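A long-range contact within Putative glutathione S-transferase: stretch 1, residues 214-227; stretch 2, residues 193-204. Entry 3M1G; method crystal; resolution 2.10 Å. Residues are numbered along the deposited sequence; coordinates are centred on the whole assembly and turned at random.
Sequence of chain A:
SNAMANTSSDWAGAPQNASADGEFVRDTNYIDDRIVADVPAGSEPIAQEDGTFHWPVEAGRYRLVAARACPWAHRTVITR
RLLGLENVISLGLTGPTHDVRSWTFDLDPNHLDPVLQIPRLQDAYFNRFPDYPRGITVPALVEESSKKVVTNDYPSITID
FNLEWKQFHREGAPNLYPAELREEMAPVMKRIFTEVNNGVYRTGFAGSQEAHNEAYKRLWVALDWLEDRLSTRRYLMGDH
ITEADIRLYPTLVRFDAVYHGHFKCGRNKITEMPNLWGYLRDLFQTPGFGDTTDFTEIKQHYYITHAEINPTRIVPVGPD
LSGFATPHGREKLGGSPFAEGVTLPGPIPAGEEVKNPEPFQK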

# COMPACT_ATOMS: atom_id res chain seq x y z
N GLU A 214 -11.69 13.40 -5.36
CA GLU A 214 -11.28 14.79 -5.22
C GLU A 214 -10.26 14.97 -4.09
O GLU A 214 -9.29 15.68 -4.24
CB GLU A 214 -12.49 15.71 -5.00
CG GLU A 214 -12.11 17.22 -5.07
CD GLU A 214 -11.18 17.49 -6.29
OE1 GLU A 214 -11.55 17.07 -7.46
OE2 GLU A 214 -10.06 18.04 -6.06
N ALA A 215 -10.50 14.34 -2.96
CA ALA A 215 -9.61 14.45 -1.85
C ALA A 215 -8.24 13.86 -2.21
O ALA A 215 -7.20 14.44 -1.87
CB ALA A 215 -10.21 13.76 -0.64
N TYR A 216 -8.24 12.74 -2.92
CA TYR A 216 -6.99 12.11 -3.34
C TYR A 216 -6.18 13.01 -4.25
O TYR A 216 -4.94 13.13 -4.11
CB TYR A 216 -7.31 10.76 -4.01
CG TYR A 216 -6.21 10.05 -4.73
CD1 TYR A 216 -5.84 10.43 -5.99
CD2 TYR A 216 -5.58 8.95 -4.15
CE1 TYR A 216 -4.87 9.74 -6.70
CE2 TYR A 216 -4.58 8.26 -4.84
CZ TYR A 216 -4.24 8.67 -6.11
OH TYR A 216 -3.30 8.01 -6.82
N LYS A 217 -6.86 13.63 -5.20
CA LYS A 217 -6.21 14.52 -6.13
C LYS A 217 -5.56 15.66 -5.37
O LYS A 217 -4.41 15.96 -5.61
CB LYS A 217 -7.22 15.08 -7.12
CG LYS A 217 -6.61 15.73 -8.34
CD LYS A 217 -7.71 16.48 -9.13
CE LYS A 217 -7.23 17.00 -10.47
NZ LYS A 217 -8.23 18.02 -11.04
N ARG A 218 -6.29 16.28 -4.45
CA ARG A 218 -5.73 17.36 -3.64
C ARG A 218 -4.51 16.93 -2.84
O ARG A 218 -3.51 17.64 -2.78
CB ARG A 218 -6.80 17.96 -2.71
CG ARG A 218 -7.77 18.92 -3.45
CD ARG A 218 -8.92 19.36 -2.55
NE ARG A 218 -8.47 20.15 -1.37
CZ ARG A 218 -9.29 20.60 -0.43
NH1 ARG A 218 -10.59 20.31 -0.46
NH2 ARG A 218 -8.83 21.30 0.58
N LEU A 219 -4.58 15.76 -2.22
CA LEU A 219 -3.47 15.27 -1.41
C LEU A 219 -2.20 15.16 -2.26
O LEU A 219 -1.11 15.58 -1.84
CB LEU A 219 -3.82 13.92 -0.78
CG LEU A 219 -2.72 13.15 -0.08
CD1 LEU A 219 -2.23 13.89 1.17
CD2 LEU A 219 -3.20 11.71 0.30
N TRP A 220 -2.33 14.61 -3.45
CA TRP A 220 -1.15 14.34 -4.27
C TRP A 220 -0.56 15.57 -4.97
O TRP A 220 0.65 15.61 -5.20
CB TRP A 220 -1.40 13.13 -5.23
CG TRP A 220 -1.30 11.88 -4.39
CD1 TRP A 220 -2.33 11.12 -3.90
CD2 TRP A 220 -0.11 11.30 -3.88
NE1 TRP A 220 -1.85 10.13 -3.10
CE2 TRP A 220 -0.49 10.21 -3.06
CE3 TRP A 220 1.25 11.59 -4.04
CZ2 TRP A 220 0.43 9.40 -2.44
CZ3 TRP A 220 2.17 10.79 -3.39
CH2 TRP A 220 1.76 9.71 -2.60
N VAL A 221 -1.40 16.55 -5.30
CA VAL A 221 -0.91 17.86 -5.76
C VAL A 221 -0.01 18.44 -4.65
O VAL A 221 1.10 18.92 -4.93
CB VAL A 221 -2.07 18.85 -6.07
CG1 VAL A 221 -1.56 20.28 -6.11
CG2 VAL A 221 -2.81 18.51 -7.43
N ALA A 222 -0.44 18.34 -3.40
CA ALA A 222 0.35 18.89 -2.30
C ALA A 222 1.61 18.06 -2.01
O ALA A 222 2.68 18.63 -1.77
CB ALA A 222 -0.49 19.07 -1.02
N LEU A 223 1.51 16.74 -2.00
CA LEU A 223 2.72 15.91 -1.79
C LEU A 223 3.74 16.12 -2.91
O LEU A 223 4.97 16.12 -2.67
CB LEU A 223 2.37 14.43 -1.62
CG LEU A 223 1.61 14.04 -0.33
CD1 LEU A 223 1.17 12.54 -0.35
CD2 LEU A 223 2.40 14.34 0.95
N ASP A 224 3.27 16.33 -4.14
CA ASP A 224 4.22 16.59 -5.24
C ASP A 224 4.87 17.98 -5.08
O ASP A 224 6.04 18.16 -5.42
CB ASP A 224 3.53 16.51 -6.61
CG ASP A 224 3.26 15.06 -7.05
OD1 ASP A 224 3.96 14.12 -6.59
OD2 ASP A 224 2.33 14.87 -7.87
N TRP A 225 4.10 18.96 -4.60
CA TRP A 225 4.65 20.27 -4.25
C TRP A 225 5.72 20.11 -3.15
O TRP A 225 6.80 20.69 -3.26
CB TRP A 225 3.55 21.22 -3.78
CG TRP A 225 4.01 22.34 -2.90
CD1 TRP A 225 4.87 23.35 -3.24
CD2 TRP A 225 3.62 22.59 -1.55
NE1 TRP A 225 5.06 24.17 -2.17
CE2 TRP A 225 4.31 23.73 -1.12
CE3 TRP A 225 2.76 21.94 -0.65
CZ2 TRP A 225 4.16 24.25 0.17
CZ3 TRP A 225 2.62 22.47 0.65
CH2 TRP A 225 3.32 23.59 1.04
N LEU A 226 5.44 19.33 -2.11
CA LEU A 226 6.43 19.16 -1.03
C LEU A 226 7.71 18.46 -1.52
O LEU A 226 8.84 18.83 -1.15
CB LEU A 226 5.82 18.41 0.16
CG LEU A 226 4.77 19.19 0.93
CD1 LEU A 226 4.06 18.28 1.93
CD2 LEU A 226 5.38 20.41 1.65
N GLU A 227 7.54 17.44 -2.34
CA GLU A 227 8.66 16.69 -2.90
C GLU A 227 9.58 17.66 -3.66
O GLU A 227 10.82 17.61 -3.55
CB GLU A 227 8.12 15.57 -3.80
CG GLU A 227 9.17 14.86 -4.64
CD GLU A 227 10.05 13.96 -3.81
OE1 GLU A 227 9.65 13.65 -2.66
OE2 GLU A 227 11.13 13.57 -4.32
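Stretch 2, residues 193-204: FTEVNNGVYRTG

Two arginines, one from each stretch, lie flat against each other at this contact despite their like charge. The guanidinium of R202 stacks on that of R218 with centres 3.7 Å apart and planes only 10° from parallel, and R202 NH2 comes within 3.4 Å of R218 NH2. Both nitrogens are donors, so no hydrogen bond joins them; R218 uses NE and NH2, and R202 uses NH1 and NH2, to reach acceptors while their faces stack, and R202 NE is left without a partner. R218 NE donates to E195 OE1 and R218 NH2 to E195 OE2, each at 2.9 Å and nearly straight, a two-pronged salt bridge made along the guanidinium edge. R202 NH1 and R202 NH2 both donate to T194 O, at 3.1 and 2.7 Å. T194 OG1 in turn donates to E195 OE2 at 2.6 Å, helping to hold the carboxylate.

Stretch 1 is one continuous helix. Stretch 2 is helical at both ends but changes direction between them: residues 193-197 include a wider pi-type turn, marked by the 2.9 Å bond from N198 N to F193 O, and a second helical segment covers 199-204. The first segment crosses stretch 1 almost at right angles (-96°), whereas the second runs roughly antiparallel to it (-156°). Both axes approach to 8.3 Å.

The backbones come nearest at A215 and T203, whose CA atoms are 5.0 Å apart, and here the side chain of stretch 1 is only a methyl group. The methyl of A215 points toward stretch 2, its CB 3.7 Å from R202 O. T203 OG1 sits 3.5 Å from A215 CB while donating to G199 O within its own helix at 2.9 Å, so its hydroxyl is satisfied at a buried position. At G199 an ideal CB would run into the preceding turn of stretch 2, 1.9 Å from E195 O, a clash that glycine avoids. E195 O faces L219 CA at 3.4 Å, in a CA-H...O contact.

L219 CD1 reaches V200 CG1, on the second helical segment, at 3.9 Å; from there to L226 the contact is largely apolar. V196, branched at CB, has CG2 3.5 Å from A222 CB and 4.2 Å from L226 CD1, and L223 CD2 comes 4.1 Å from V196 CG1.

Two waters complete the polar side. One donates to E195 OE1 (2.6 Å from its O) and R218 O (2.8 Å); the other donates to G199 O (3.0 Å) and A215 O (2.8 Å) and accepts from R202 NH2 (2.9 Å), linking the two backbones.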

# COMPACT_ATOMS: atom_id res chain seq x y z
N PHE A 193 -1.58 21.88 6.22
CA PHE A 193 -2.71 21.51 7.05
C PHE A 193 -3.96 21.09 6.24
O PHE A 193 -4.53 20.05 6.50
CB PHE A 193 -3.10 22.66 7.97
CG PHE A 193 -4.33 22.40 8.73
CD1 PHE A 193 -4.34 21.42 9.71
CD2 PHE A 193 -5.48 23.12 8.48
CE1 PHE A 193 -5.50 21.19 10.44
CE2 PHE A 193 -6.66 22.89 9.21
CZ PHE A 193 -6.68 21.92 10.17
N THR A 194 -4.42 21.91 5.32
CA THR A 194 -5.65 21.61 4.61
C THR A 194 -5.46 20.47 3.58
O THR A 194 -6.35 19.65 3.39
CB THR A 194 -6.29 22.86 3.94
OG1 THR A 194 -5.42 23.39 2.94
CG2 THR A 194 -6.62 23.97 4.99
N GLU A 195 -4.32 20.40 2.92
CA GLU A 195 -4.17 19.45 1.80
C GLU A 195 -3.48 18.14 2.18
O GLU A 195 -3.64 17.15 1.46
CB GLU A 195 -3.38 20.11 0.69
CG GLU A 195 -3.86 21.47 0.28
CD GLU A 195 -5.34 21.51 -0.06
OE1 GLU A 195 -5.73 20.90 -1.10
OE2 GLU A 195 -6.10 22.19 0.69
N VAL A 196 -2.73 18.12 3.28
CA VAL A 196 -1.95 16.95 3.71
C VAL A 196 -2.37 16.44 5.08
O VAL A 196 -2.84 15.28 5.17
CB VAL A 196 -0.45 17.25 3.66
CG1 VAL A 196 0.39 16.03 4.09
CG2 VAL A 196 -0.07 17.71 2.19
N ASN A 197 -2.22 17.26 6.15
CA ASN A 197 -2.57 16.81 7.49
C ASN A 197 -4.03 16.37 7.57
O ASN A 197 -4.31 15.29 8.08
CB ASN A 197 -2.38 17.90 8.61
CG ASN A 197 -0.95 18.42 8.74
OD1 ASN A 197 -0.79 19.60 9.01
ND2 ASN A 197 0.09 17.56 8.57
N ASN A 198 -4.94 17.23 7.13
CA ASN A 198 -6.33 16.87 7.00
C ASN A 198 -6.64 16.10 5.75
O ASN A 198 -7.65 15.42 5.69
CB ASN A 198 -7.20 18.12 6.91
CG ASN A 198 -7.72 18.54 8.22
OD1 ASN A 198 -7.79 17.75 9.16
ND2 ASN A 198 -8.13 19.81 8.31
N GLY A 199 -5.83 16.31 4.72
CA GLY A 199 -6.00 15.69 3.40
C GLY A 199 -6.12 14.18 3.43
O GLY A 199 -6.93 13.61 2.70
N VAL A 200 -5.31 13.53 4.28
CA VAL A 200 -5.40 12.09 4.43
C VAL A 200 -6.76 11.65 5.01
O VAL A 200 -7.34 10.65 4.55
CB VAL A 200 -4.19 11.48 5.17
CG1 VAL A 200 -2.89 11.73 4.37
CG2 VAL A 200 -4.07 11.98 6.66
N TYR A 201 -7.27 12.39 6.00
CA TYR A 201 -8.55 12.10 6.65
C TYR A 201 -9.73 12.30 5.68
O TYR A 201 -10.64 11.47 5.61
CB TYR A 201 -8.75 12.94 7.94
CG TYR A 201 -7.87 12.45 9.04
CD1 TYR A 201 -8.26 11.39 9.83
CD2 TYR A 201 -6.61 12.99 9.26
CE1 TYR A 201 -7.43 10.89 10.81
CE2 TYR A 201 -5.78 12.48 10.22
CZ TYR A 201 -6.20 11.42 10.98
OH TYR A 201 -5.37 10.92 11.94
N ARG A 202 -9.69 13.38 4.91
CA ARG A 202 -10.73 13.62 3.90
C ARG A 202 -10.75 12.50 2.82
O ARG A 202 -11.81 12.13 2.28
CB ARG A 202 -10.47 14.99 3.27
CG ARG A 202 -11.69 15.69 2.59
CD ARG A 202 -11.53 17.26 2.58
NE ARG A 202 -10.23 17.50 1.97
CZ ARG A 202 -9.24 18.23 2.46
NH1 ARG A 202 -9.37 19.01 3.54
NH2 ARG A 202 -8.09 18.24 1.80
N THR A 203 -9.57 11.94 2.52
CA THR A 203 -9.43 10.84 1.57
C THR A 203 -9.95 9.56 2.19
O THR A 203 -10.75 8.89 1.58
CB THR A 203 -7.98 10.65 1.06
OG1 THR A 203 -7.52 11.88 0.50
CG2 THR A 203 -7.90 9.56 -0.03
N GLY A 204 -9.54 9.27 3.42
CA GLY A 204 -9.91 8.04 4.09
C GLY A 204 -11.35 7.93 4.53
O GLY A 204 -11.93 6.84 4.45
O HOH W 1 -3.98 20.39 -3.00
O HOH W 2 -7.32 15.71 0.57